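Local coordinates for protein sugar kinase, pfkB family (Thermotoga maritima, PDB 2AJR) that probably phosphorylates a phosphorylated sugar such as fructose 1-phosphate with ATP, as a magnesium-binding member of the PfkB carbohydrate kinase family, at residues Ala60-Gly65 / Lys91-Asn96; Gly72-Gly75 / Ile81-Glu84; Val150-Ser155 / Glu167-Ala172. One frame throughout, in Å; residues are numbered along the deposited sequence.

Interaction 1 (Ala60-Gly65 / Lys91-Asn96)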
ATOM      1  N   ALA A  60      23.246  -0.778  -1.355  1.00 30.75           N
ATOM      2  CA  ALA A  60      24.215  -1.502  -2.194  1.00 30.88           C
ATOM      3  C   ALA A  60      25.688  -1.249  -1.799  1.00 31.67           C
ATOM      4  O   ALA A  60      26.455  -2.189  -1.587  1.00 32.66           O
ATOM      5  CB  ALA A  60      24.009  -1.144  -3.652  1.00 27.85           C
ATOM      6  N   LEU A  61      26.087   0.012  -1.708  1.00 30.95           N
ATOM      7  CA  LEU A  61      27.455   0.325  -1.318  1.00 31.28           C
ATOM      8  C   LEU A  61      27.808  -0.230   0.079  1.00 31.98           C
ATOM      9  O   LEU A  61      28.937  -0.716   0.290  1.00 32.78           O
ATOM     10  CB  LEU A  61      27.715   1.832  -1.394  1.00 30.02           C
ATOM     11  CG  LEU A  61      27.755   2.408  -2.807  1.00 30.16           C
ATOM     12  CD1 LEU A  61      27.847   3.929  -2.750  1.00 32.97           C
ATOM     13  CD2 LEU A  61      28.905   1.822  -3.620  1.00 19.80           C
ATOM     14  N   SER A  62      26.851  -0.187   1.008  1.00 31.84           N
ATOM     15  CA  SER A  62      27.074  -0.712   2.358  1.00 33.84           C
ATOM     16  C   SER A  62      27.415  -2.205   2.348  1.00 33.61           C
ATOM     17  O   SER A  62      28.320  -2.618   3.041  1.00 33.62           O
ATOM     18  CB  SER A  62      25.878  -0.445   3.278  1.00 34.47           C
ATOM     19  OG  SER A  62      24.866  -1.411   3.090  1.00 38.17           O
ATOM     20  N   LYS A  63      26.732  -2.997   1.529  1.00 34.95           N
ATOM     21  CA  LYS A  63      27.023  -4.429   1.422  1.00 36.95           C
ATOM     22  C   LYS A  63      28.451  -4.675   0.956  1.00 36.20           C
ATOM     23  O   LYS A  63      29.016  -5.739   1.212  1.00 36.09           O
ATOM     24  CB  LYS A  63      26.082  -5.118   0.430  1.00 39.76           C
ATOM     25  CG  LYS A  63      24.590  -5.086   0.784  1.00 47.59           C
ATOM     26  CD  LYS A  63      24.169  -6.208   1.721  1.00 51.97           C
ATOM     27  CE  LYS A  63      22.639  -6.405   1.690  1.00 56.64           C
ATOM     28  NZ  LYS A  63      22.202  -7.365   0.617  1.00 61.74           N
ATOM     29  N   LEU A  64      29.019  -3.704   0.250  1.00 35.31           N
ATOM     30  CA  LEU A  64      30.376  -3.823  -0.272  1.00 35.19           C
ATOM     31  C   LEU A  64      31.391  -3.071   0.586  1.00 34.96           C
ATOM     32  O   LEU A  64      32.526  -2.840   0.162  1.00 35.46           O
ATOM     33  CB  LEU A  64      30.432  -3.303  -1.709  1.00 33.54           C
ATOM     34  CG  LEU A  64      29.488  -3.984  -2.690  1.00 34.01           C
ATOM     35  CD1 LEU A  64      29.436  -3.238  -4.041  1.00 25.91           C
ATOM     36  CD2 LEU A  64      29.876  -5.443  -2.853  1.00 31.12           C
ATOM     37  N   GLY A  65      30.976  -2.667   1.781  1.00 34.67           N
ATOM     38  CA  GLY A  65      31.867  -2.007   2.728  1.00 32.97           C
ATOM     39  C   GLY A  65      32.186  -0.553   2.426  1.00 33.07           C
ATOM     40  O   GLY A  65      33.045   0.011   3.063  1.00 31.78           O
ATOM     41  N   LYS A  91      25.766   0.681   9.861  1.00 36.81           N
ATOM     42  CA  LYS A  91      26.507   1.814  10.426  1.00 36.99           C
ATOM     43  C   LYS A  91      27.199   2.646   9.319  1.00 36.95           C
ATOM     44  O   LYS A  91      27.577   3.801   9.525  1.00 37.96           O
ATOM     45  CB  LYS A  91      27.550   1.319  11.449  1.00 35.50           C
ATOM     46  N   LEU A  92      27.370   2.051   8.145  1.00 35.79           N
ATOM     47  CA  LEU A  92      28.066   2.708   7.050  1.00 34.08           C
ATOM     48  C   LEU A  92      27.273   3.824   6.355  1.00 33.70           C
ATOM     49  O   LEU A  92      27.868   4.654   5.662  1.00 32.87           O
ATOM     50  CB  LEU A  92      28.516   1.654   6.033  1.00 34.12           C
ATOM     51  CG  LEU A  92      29.509   0.615   6.569  1.00 30.27           C
ATOM     52  CD1 LEU A  92      30.160  -0.107   5.415  1.00 19.31           C
ATOM     53  CD2 LEU A  92      30.577   1.274   7.434  1.00 29.63           C
ATOM     54  N   ILE A  93      25.952   3.848   6.543  1.00 34.08           N
ATOM     55  CA  ILE A  93      25.104   4.871   5.943  1.00 32.56           C
ATOM     56  C   ILE A  93      24.817   5.929   6.982  1.00 33.80           C
ATOM     57  O   ILE A  93      24.347   5.601   8.058  1.00 35.70           O
ATOM     58  CB  ILE A  93      23.768   4.296   5.473  1.00 32.38           C
ATOM     59  CG1 ILE A  93      23.995   3.092   4.565  1.00 30.67           C
ATOM     60  CG2 ILE A  93      22.954   5.352   4.707  1.00 34.58           C
ATOM     61  CD1 ILE A  93      22.730   2.378   4.208  1.00 30.17           C
ATOM     62  N   THR A  94      25.135   7.183   6.667  1.00 34.57           N
ATOM     63  CA  THR A  94      24.708   8.339   7.452  1.00 34.85           C
ATOM     64  C   THR A  94      23.580   9.023   6.695  1.00 36.15           C
ATOM     65  O   THR A  94      23.665   9.211   5.485  1.00 37.40           O
ATOM     66  CB  THR A  94      25.843   9.376   7.651  1.00 35.82           C
ATOM     67  OG1 THR A  94      27.006   8.729   8.166  1.00 38.42           O
ATOM     68  CG2 THR A  94      25.417  10.501   8.637  1.00 34.59           C
ATOM     69  N   THR A  95      22.519   9.391   7.402  1.00 36.35           N
ATOM     70  CA  THR A  95      21.404  10.075   6.779  1.00 35.20           C
ATOM     71  C   THR A  95      21.543  11.572   7.008  1.00 34.91           C
ATOM     72  O   THR A  95      22.067  12.003   8.037  1.00 34.50           O
ATOM     73  CB  THR A  95      20.077   9.575   7.341  1.00 36.63           C
ATOM     74  OG1 THR A  95      19.952   9.969   8.708  1.00 31.72           O
ATOM     75  CG2 THR A  95      19.988   8.032   7.210  1.00 33.70           C
ATOM     76  N   ASN A  96      21.093  12.358   6.036  1.00 33.50           N
ATOM     77  CA  ASN A  96      21.090  13.811   6.163  1.00 33.25           C
ATOM     78  C   ASN A  96      19.946  14.396   5.326  1.00 31.73           C
ATOM     79  O   ASN A  96      20.160  15.076   4.323  1.00 33.61           O
ATOM     80  CB  ASN A  96      22.449  14.361   5.729  1.00 34.34           C
ATOM     81  CG  ASN A  96      22.572  15.851   5.944  1.00 35.52           C
ATOM     82  OD1 ASN A  96      21.988  16.413   6.876  1.00 43.62           O
ATOM     83  ND2 ASN A  96      23.315  16.508   5.068  1.00 30.40           N
TER

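Interaction 2 (Gly72-Gly75 / Ile81-Glu84)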
ATOM      1  N   GLY A  72      18.214  13.874   0.672  1.00 28.04           N
ATOM      2  CA  GLY A  72      16.908  13.945   0.024  1.00 29.04           C
ATOM      3  C   GLY A  72      15.831  14.571   0.909  1.00 29.57           C
ATOM      4  O   GLY A  72      16.128  15.311   1.847  1.00 30.24           O
ATOM      5  N   PHE A  73      14.569  14.277   0.610  1.00 29.31           N
ATOM      6  CA  PHE A  73      13.466  14.748   1.437  1.00 29.22           C
ATOM      7  C   PHE A  73      12.741  13.553   2.027  1.00 28.41           C
ATOM      8  O   PHE A  73      12.514  12.586   1.334  1.00 30.32           O
ATOM      9  CB  PHE A  73      12.476  15.569   0.615  1.00 29.43           C
ATOM     10  CG  PHE A  73      13.081  16.759  -0.059  1.00 30.06           C
ATOM     11  CD1 PHE A  73      13.458  17.870   0.680  1.00 32.75           C
ATOM     12  CD2 PHE A  73      13.259  16.782  -1.429  1.00 29.19           C
ATOM     13  CE1 PHE A  73      14.023  18.979   0.065  1.00 28.55           C
ATOM     14  CE2 PHE A  73      13.827  17.894  -2.050  1.00 34.48           C
ATOM     15  CZ  PHE A  73      14.211  18.990  -1.293  1.00 30.23           C
ATOM     16  N   VAL A  74      12.378  13.622   3.302  1.00 27.57           N
ATOM     17  CA  VAL A  74      11.527  12.623   3.905  1.00 27.62           C
ATOM     18  C   VAL A  74      10.457  13.354   4.666  1.00 27.57           C
ATOM     19  O   VAL A  74      10.641  14.518   5.036  1.00 27.55           O
ATOM     20  CB  VAL A  74      12.298  11.716   4.864  1.00 29.46           C
ATOM     21  CG1 VAL A  74      13.449  11.042   4.130  1.00 32.24           C
ATOM     22  CG2 VAL A  74      12.793  12.506   6.086  1.00 26.50           C
ATOM     23  N   GLY A  75       9.337  12.688   4.921  1.00 28.20           N
ATOM     24  CA  GLY A  75       8.300  13.332   5.724  1.00 29.73           C
ATOM     25  C   GLY A  75       7.292  12.412   6.345  1.00 29.01           C
ATOM     26  O   GLY A  75       7.135  11.279   5.918  1.00 30.08           O
ATOM     27  N   ILE A  81       9.644   5.853   9.458  1.00 34.30           N
ATOM     28  CA  ILE A  81       9.944   4.465   9.215  1.00 33.79           C
ATOM     29  C   ILE A  81      11.161   4.352   8.304  1.00 32.99           C
ATOM     30  O   ILE A  81      12.072   3.578   8.580  1.00 32.80           O
ATOM     31  CB  ILE A  81       8.762   3.732   8.561  1.00 35.54           C
ATOM     32  CG1 ILE A  81       7.553   3.710   9.492  1.00 33.09           C
ATOM     33  CG2 ILE A  81       9.157   2.290   8.191  1.00 30.57           C
ATOM     34  CD1 ILE A  81       6.269   3.285   8.762  1.00 37.43           C
ATOM     35  N   LEU A  82      11.185   5.123   7.222  1.00 32.84           N
ATOM     36  CA  LEU A  82      12.292   5.022   6.252  1.00 33.17           C
ATOM     37  C   LEU A  82      13.635   5.262   6.925  1.00 34.11           C
ATOM     38  O   LEU A  82      14.558   4.464   6.763  1.00 35.98           O
ATOM     39  CB  LEU A  82      12.112   6.011   5.089  1.00 33.35           C
ATOM     40  CG  LEU A  82      13.021   5.855   3.870  1.00 33.51           C
ATOM     41  CD1 LEU A  82      12.209   5.939   2.569  1.00 40.06           C
ATOM     42  CD2 LEU A  82      14.133   6.874   3.854  1.00 35.25           C
ATOM     43  N   VAL A  83      13.738   6.339   7.702  1.00 32.53           N
ATOM     44  CA  VAL A  83      15.019   6.741   8.259  1.00 31.12           C
ATOM     45  C   VAL A  83      15.481   5.697   9.255  1.00 32.77           C
ATOM     46  O   VAL A  83      16.666   5.340   9.290  1.00 31.22           O
ATOM     47  CB  VAL A  83      14.961   8.161   8.912  1.00 31.43           C
ATOM     48  CG1 VAL A  83      16.241   8.477   9.671  1.00 27.86           C
ATOM     49  CG2 VAL A  83      14.712   9.216   7.848  1.00 28.63           C
ATOM     50  N   GLU A  84      14.549   5.190  10.052  1.00 33.13           N
ATOM     51  CA  GLU A  84      14.907   4.263  11.109  1.00 36.04           C
ATOM     52  C   GLU A  84      15.303   2.930  10.526  1.00 35.11           C
ATOM     53  O   GLU A  84      16.317   2.363  10.906  1.00 36.42           O
ATOM     54  CB  GLU A  84      13.766   4.105  12.104  1.00 35.12           C
ATOM     55  CG  GLU A  84      13.712   5.275  13.052  1.00 43.36           C
ATOM     56  CD  GLU A  84      12.721   5.112  14.185  1.00 44.54           C
ATOM     57  OE1 GLU A  84      12.142   3.997  14.348  1.00 59.59           O
ATOM     58  OE2 GLU A  84      12.536   6.122  14.914  1.00 55.59           O
TER

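Interaction 3 (Val150-Ser155 / Glu167-Ala172)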
ATOM      1  N   VAL A 150      29.561  11.870  -6.059  1.00 35.34           N
ATOM      2  CA  VAL A 150      28.133  12.017  -5.778  1.00 33.52           C
ATOM      3  C   VAL A 150      27.281  11.230  -6.777  1.00 32.13           C
ATOM      4  O   VAL A 150      27.634  11.117  -7.958  1.00 30.38           O
ATOM      5  CB  VAL A 150      27.712  13.512  -5.821  1.00 34.04           C
ATOM      6  CG1 VAL A 150      27.776  14.055  -7.248  1.00 35.50           C
ATOM      7  CG2 VAL A 150      26.320  13.708  -5.249  1.00 34.67           C
ATOM      8  N   VAL A 151      26.159  10.694  -6.286  1.00 31.32           N
ATOM      9  CA  VAL A 151      25.198   9.966  -7.102  1.00 31.34           C
ATOM     10  C   VAL A 151      23.857  10.644  -6.999  1.00 32.43           C
ATOM     11  O   VAL A 151      23.304  10.741  -5.904  1.00 32.96           O
ATOM     12  CB  VAL A 151      25.001   8.533  -6.618  1.00 32.00           C
ATOM     13  CG1 VAL A 151      23.927   7.839  -7.464  1.00 26.12           C
ATOM     14  CG2 VAL A 151      26.329   7.784  -6.630  1.00 30.18           C
ATOM     15  N   ILE A 152      23.345  11.116  -8.134  1.00 33.28           N
ATOM     16  CA  ILE A 152      22.058  11.789  -8.192  1.00 34.17           C
ATOM     17  C   ILE A 152      21.151  10.946  -9.062  1.00 36.24           C
ATOM     18  O   ILE A 152      21.340  10.886 -10.270  1.00 37.03           O
ATOM     19  CB  ILE A 152      22.158  13.179  -8.827  1.00 34.00           C
ATOM     20  CG1 ILE A 152      23.075  14.084  -8.009  1.00 32.86           C
ATOM     21  CG2 ILE A 152      20.770  13.788  -8.925  1.00 30.87           C
ATOM     22  CD1 ILE A 152      23.926  15.004  -8.854  1.00 36.52           C
ATOM     23  N   SER A 153      20.169  10.281  -8.464  1.00 38.20           N
ATOM     24  CA  SER A 153      19.316   9.411  -9.256  1.00 40.31           C
ATOM     25  C   SER A 153      17.864   9.397  -8.808  1.00 39.84           C
ATOM     26  O   SER A 153      17.541   9.721  -7.665  1.00 40.70           O
ATOM     27  CB  SER A 153      19.897   7.997  -9.310  1.00 40.26           C
ATOM     28  OG  SER A 153      19.961   7.440  -8.025  1.00 51.02           O
ATOM     29  N   GLY A 154      16.996   9.057  -9.759  1.00 37.46           N
ATOM     30  CA  GLY A 154      15.585   8.886  -9.500  1.00 35.86           C
ATOM     31  C   GLY A 154      14.799  10.162  -9.689  1.00 35.17           C
ATOM     32  O   GLY A 154      15.342  11.207 -10.014  1.00 33.56           O
ATOM     33  N   SER A 155      13.512  10.064  -9.421  1.00 35.33           N
ATOM     34  CA  SER A 155      12.592  11.148  -9.665  1.00 36.13           C
ATOM     35  C   SER A 155      12.704  12.312  -8.677  1.00 36.63           C
ATOM     36  O   SER A 155      13.320  12.210  -7.628  1.00 35.76           O
ATOM     37  CB  SER A 155      11.163  10.598  -9.614  1.00 36.36           C
ATOM     38  OG  SER A 155      10.873  10.062  -8.318  1.00 35.83           O
ATOM     39  N   GLU A 167      21.457  22.168 -11.247  1.00 34.81           N
ATOM     40  CA  GLU A 167      22.198  22.899 -10.221  1.00 35.68           C
ATOM     41  C   GLU A 167      23.036  21.925  -9.408  1.00 35.08           C
ATOM     42  O   GLU A 167      24.162  22.234  -9.055  1.00 35.79           O
ATOM     43  CB  GLU A 167      21.274  23.728  -9.311  1.00 35.92           C
ATOM     44  CG  GLU A 167      21.987  24.825  -8.506  1.00 36.19           C
ATOM     45  N   LEU A 168      22.498  20.740  -9.146  1.00 35.70           N
ATOM     46  CA  LEU A 168      23.186  19.749  -8.316  1.00 36.74           C
ATOM     47  C   LEU A 168      24.452  19.223  -8.965  1.00 36.95           C
ATOM     48  O   LEU A 168      25.462  19.020  -8.284  1.00 37.11           O
ATOM     49  CB  LEU A 168      22.266  18.567  -8.005  1.00 36.38           C
ATOM     50  CG  LEU A 168      21.118  18.924  -7.063  1.00 38.85           C
ATOM     51  CD1 LEU A 168      20.151  17.763  -6.940  1.00 29.91           C
ATOM     52  CD2 LEU A 168      21.655  19.353  -5.707  1.00 29.70           C
ATOM     53  N   VAL A 169      24.383  18.974 -10.270  1.00 36.19           N
ATOM     54  CA  VAL A 169      25.547  18.524 -11.034  1.00 35.67           C
ATOM     55  C   VAL A 169      26.574  19.646 -11.090  1.00 36.36           C
ATOM     56  O   VAL A 169      27.781  19.419 -10.965  1.00 35.54           O
ATOM     57  CB  VAL A 169      25.151  18.119 -12.474  1.00 35.65           C
ATOM     58  CG1 VAL A 169      26.383  17.949 -13.359  1.00 36.12           C
ATOM     59  CG2 VAL A 169      24.293  16.847 -12.462  1.00 35.38           C
ATOM     60  N   ARG A 170      26.073  20.862 -11.265  1.00 36.87           N
ATOM     61  CA  ARG A 170      26.923  22.019 -11.453  1.00 38.45           C
ATOM     62  C   ARG A 170      27.731  22.291 -10.191  1.00 37.01           C
ATOM     63  O   ARG A 170      28.949  22.440 -10.237  1.00 37.06           O
ATOM     64  CB  ARG A 170      26.067  23.234 -11.825  1.00 38.04           C
ATOM     65  CG  ARG A 170      26.835  24.332 -12.560  1.00 42.49           C
ATOM     66  CD  ARG A 170      26.160  25.678 -12.364  1.00 44.43           C
ATOM     67  NE  ARG A 170      26.267  26.095 -10.966  1.00 54.70           N
ATOM     68  CZ  ARG A 170      25.575  27.080 -10.404  1.00 58.65           C
ATOM     69  NH1 ARG A 170      24.696  27.786 -11.109  1.00 67.04           N
ATOM     70  NH2 ARG A 170      25.762  27.363  -9.121  1.00 60.06           N
ATOM     71  N   LEU A 171      27.039  22.354  -9.063  1.00 35.25           N
ATOM     72  CA  LEU A 171      27.688  22.551  -7.781  1.00 33.95           C
ATOM     73  C   LEU A 171      28.747  21.474  -7.531  1.00 33.68           C
ATOM     74  O   LEU A 171      29.870  21.792  -7.128  1.00 33.62           O
ATOM     75  CB  LEU A 171      26.644  22.537  -6.670  1.00 34.10           C
ATOM     76  CG  LEU A 171      25.695  23.739  -6.652  1.00 33.92           C
ATOM     77  CD1 LEU A 171      24.393  23.402  -5.917  1.00 27.40           C
ATOM     78  CD2 LEU A 171      26.389  24.922  -6.014  1.00 29.67           C
ATOM     79  N   ALA A 172      28.391  20.214  -7.780  1.00 33.28           N
ATOM     80  CA  ALA A 172      29.305  19.081  -7.594  1.00 34.32           C
ATOM     81  C   ALA A 172      30.548  19.262  -8.448  1.00 35.90           C
ATOM     82  O   ALA A 172      31.699  19.157  -7.981  1.00 35.06           O
ATOM     83  CB  ALA A 172      28.619  17.777  -7.961  1.00 33.19           C
TER

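Interaction 1 (Ala60-Gly65 / Lys91-Asn96)
A Schellman motif that ends helix 53-63 meets the loop entering strand 93-100, the outermost strand at one end of the large sheet in this ribokinase-like fold, through Leu92. The motif is defined by two backbone bonds: Gly65 N donates to Ser62 O at 2.9 Å, and Val66 N to Leu61 O. Gly65, the C-prime residue, has the positive phi (76°) that reverses the chain here and that by itself favours glycine. Leu92 CD1 packs on the main chain of this residue, lying 3.6 Å from Gly65 C and 3.7 Å from Gly65 CA. The same methyl reaches Ser62 O at 3.9 Å, so one methyl touches the main chain of both Ser62 and Gly65. Leu92 gets there with CG anti to its own carbonyl carbon and beside its backbone N (chi1 -62°).

Closer to the strand, the two segments approach at Ser62 and Leu92, whose CA atoms stand 5.9 Å apart and whose CB atoms are 4.4 Å apart. The contact here is made by the serine's methylene; its hydroxyl is hydrogen-bonded to Ile59 O one turn back, within its own helix. Backbone hydrogen bonds between Ser68 and both Leu92 and Thr94 tie the 91-96 segment to the neighbouring strand 68-75. The contact is modest, 152 Å² in all, and partly buried: Gly65 is exposed, whereas Ile93 is buried and touches Leu86 of helix 76-89. Ile93 adds its CG1, 4.2 Å from Ser62 CB.

Interaction 2 (Gly72-Gly75 / Ile81-Glu84)
With chi1 at -57°, Val74 holds CG1 anti to its carbonyl carbon and CG2 between the backbone N and that carbon, so that its two methyls address two successive residues of the helix, Leu82 and Val83. This is the strand-to-helix packing of a beta-alpha-beta unit made of strand 68-75, helix 76-89 and strand 93-100 in the ribokinase-like fold. Val74 lies just past a corner that the chain turns at Gly72, and there its backbone still hydrogen-bonds with Val98 and Val100 of strand 93-100. Val83, with chi1 at 171°, carries CG1 anti to its backbone N; that leaves CG2 anti to the carbonyl carbon, and it is this CG2 that meets Val74 CG2 at 4.2 Å. The two valine side chains cross at about a right angle, meeting through one methyl each.

Val74 and Leu82 form the closest backbone pair, yet their CA atoms are 8.0 Å apart, a separation bridged by side chains. All three residues are buried, and 91 Å² is covered between the segments. Val74 supplies the whole of the strand's share, 48 Å², and Leu82 and Val83 divide the helix's. Strand 93-100 extends the layer: Tyr99 touches both Val74 and Val83, while Phe97 also packs on Val74. Leu82 also touches the loop residue Pro21, and Ile81, on another face of the helix, packs on Met78 of the second subunit. The second methyl contact joins Val74 CG1 to Leu82 CD2, 4.2 Å apart.

Interaction 3 (Val150-Ser155 / Glu167-Ala172)
Val150 and Ile152 pack against Leu168, Val169 and Ala172 in a buried, wholly apolar strand-helix contact inside the beta-alpha-beta unit formed by strand 149-153, helix 164-174 and strand 178-182. The unit belongs to the central, parallel part of the main sheet of the ribokinase-like fold, and its geometry is that of a helix returning over the sheet. The short axes of 150-153 and 167-172 run nearly antiparallel, at 172°, with a closest approach of 10.0 Å. Such a course brings Val150, near the start of the strand, opposite the later part of the helix segment: Val150 pairs with Ala172 and Ile152 with Leu168.

At the first pair, Val150 CG1 stands 3.9 Å from Ala172 CB. A chi1 of 69° turns this methyl between the valine's backbone N and carbonyl carbon, and the short alanine lets the backbones come together, their CA atoms 7.4 Å apart. At the second pair the isoleucine supplies the reach. Its terminal CD1 meets Leu168 CB at 4.0 Å and Val169 CG2 at 4.1 Å, thus touching two consecutive helix residues. Ile152 runs aslant to both of these side chains, and it contributes 62 Å² of the 160 Å² buried.

Neighbouring elements extend this layer: Val179 of strand 178-182 touches both Val150 and Ala172, Val181 of the same strand touches Val169, and Phe136 of helix 130-144 packs on Leu168. Tyr140 OH of that helix bonds to Leu168 O, a polar link outside the contact itself. Between the two segments the attraction is therefore dispersion and the burial of aliphatic surface, a fit without directional bonds that probably tolerates small shifts.

In the fold
All three contacts reach the same large sheet but differ in burial. Interactions 2 and 3 are buried strand-helix packings, each within one beta-alpha-beta unit, the former near the sheet's end and the latter in its central part. Interaction 1 is only partly buried and joins a helix terminus to the entrance of the edge strand, so main-chain atoms of a turn take part where the others use aliphatic side chains alone. Interactions 1 and 2 are built on consecutive elements: helix 76-89 leads into strand 93-100, which lies beside strand 68-75, and they touch where Thr95 OG1 lies 4.1 Å from Val83 CG1. Interaction 3 touches neither, with centres about 19 Å from both, though it shares the sheet.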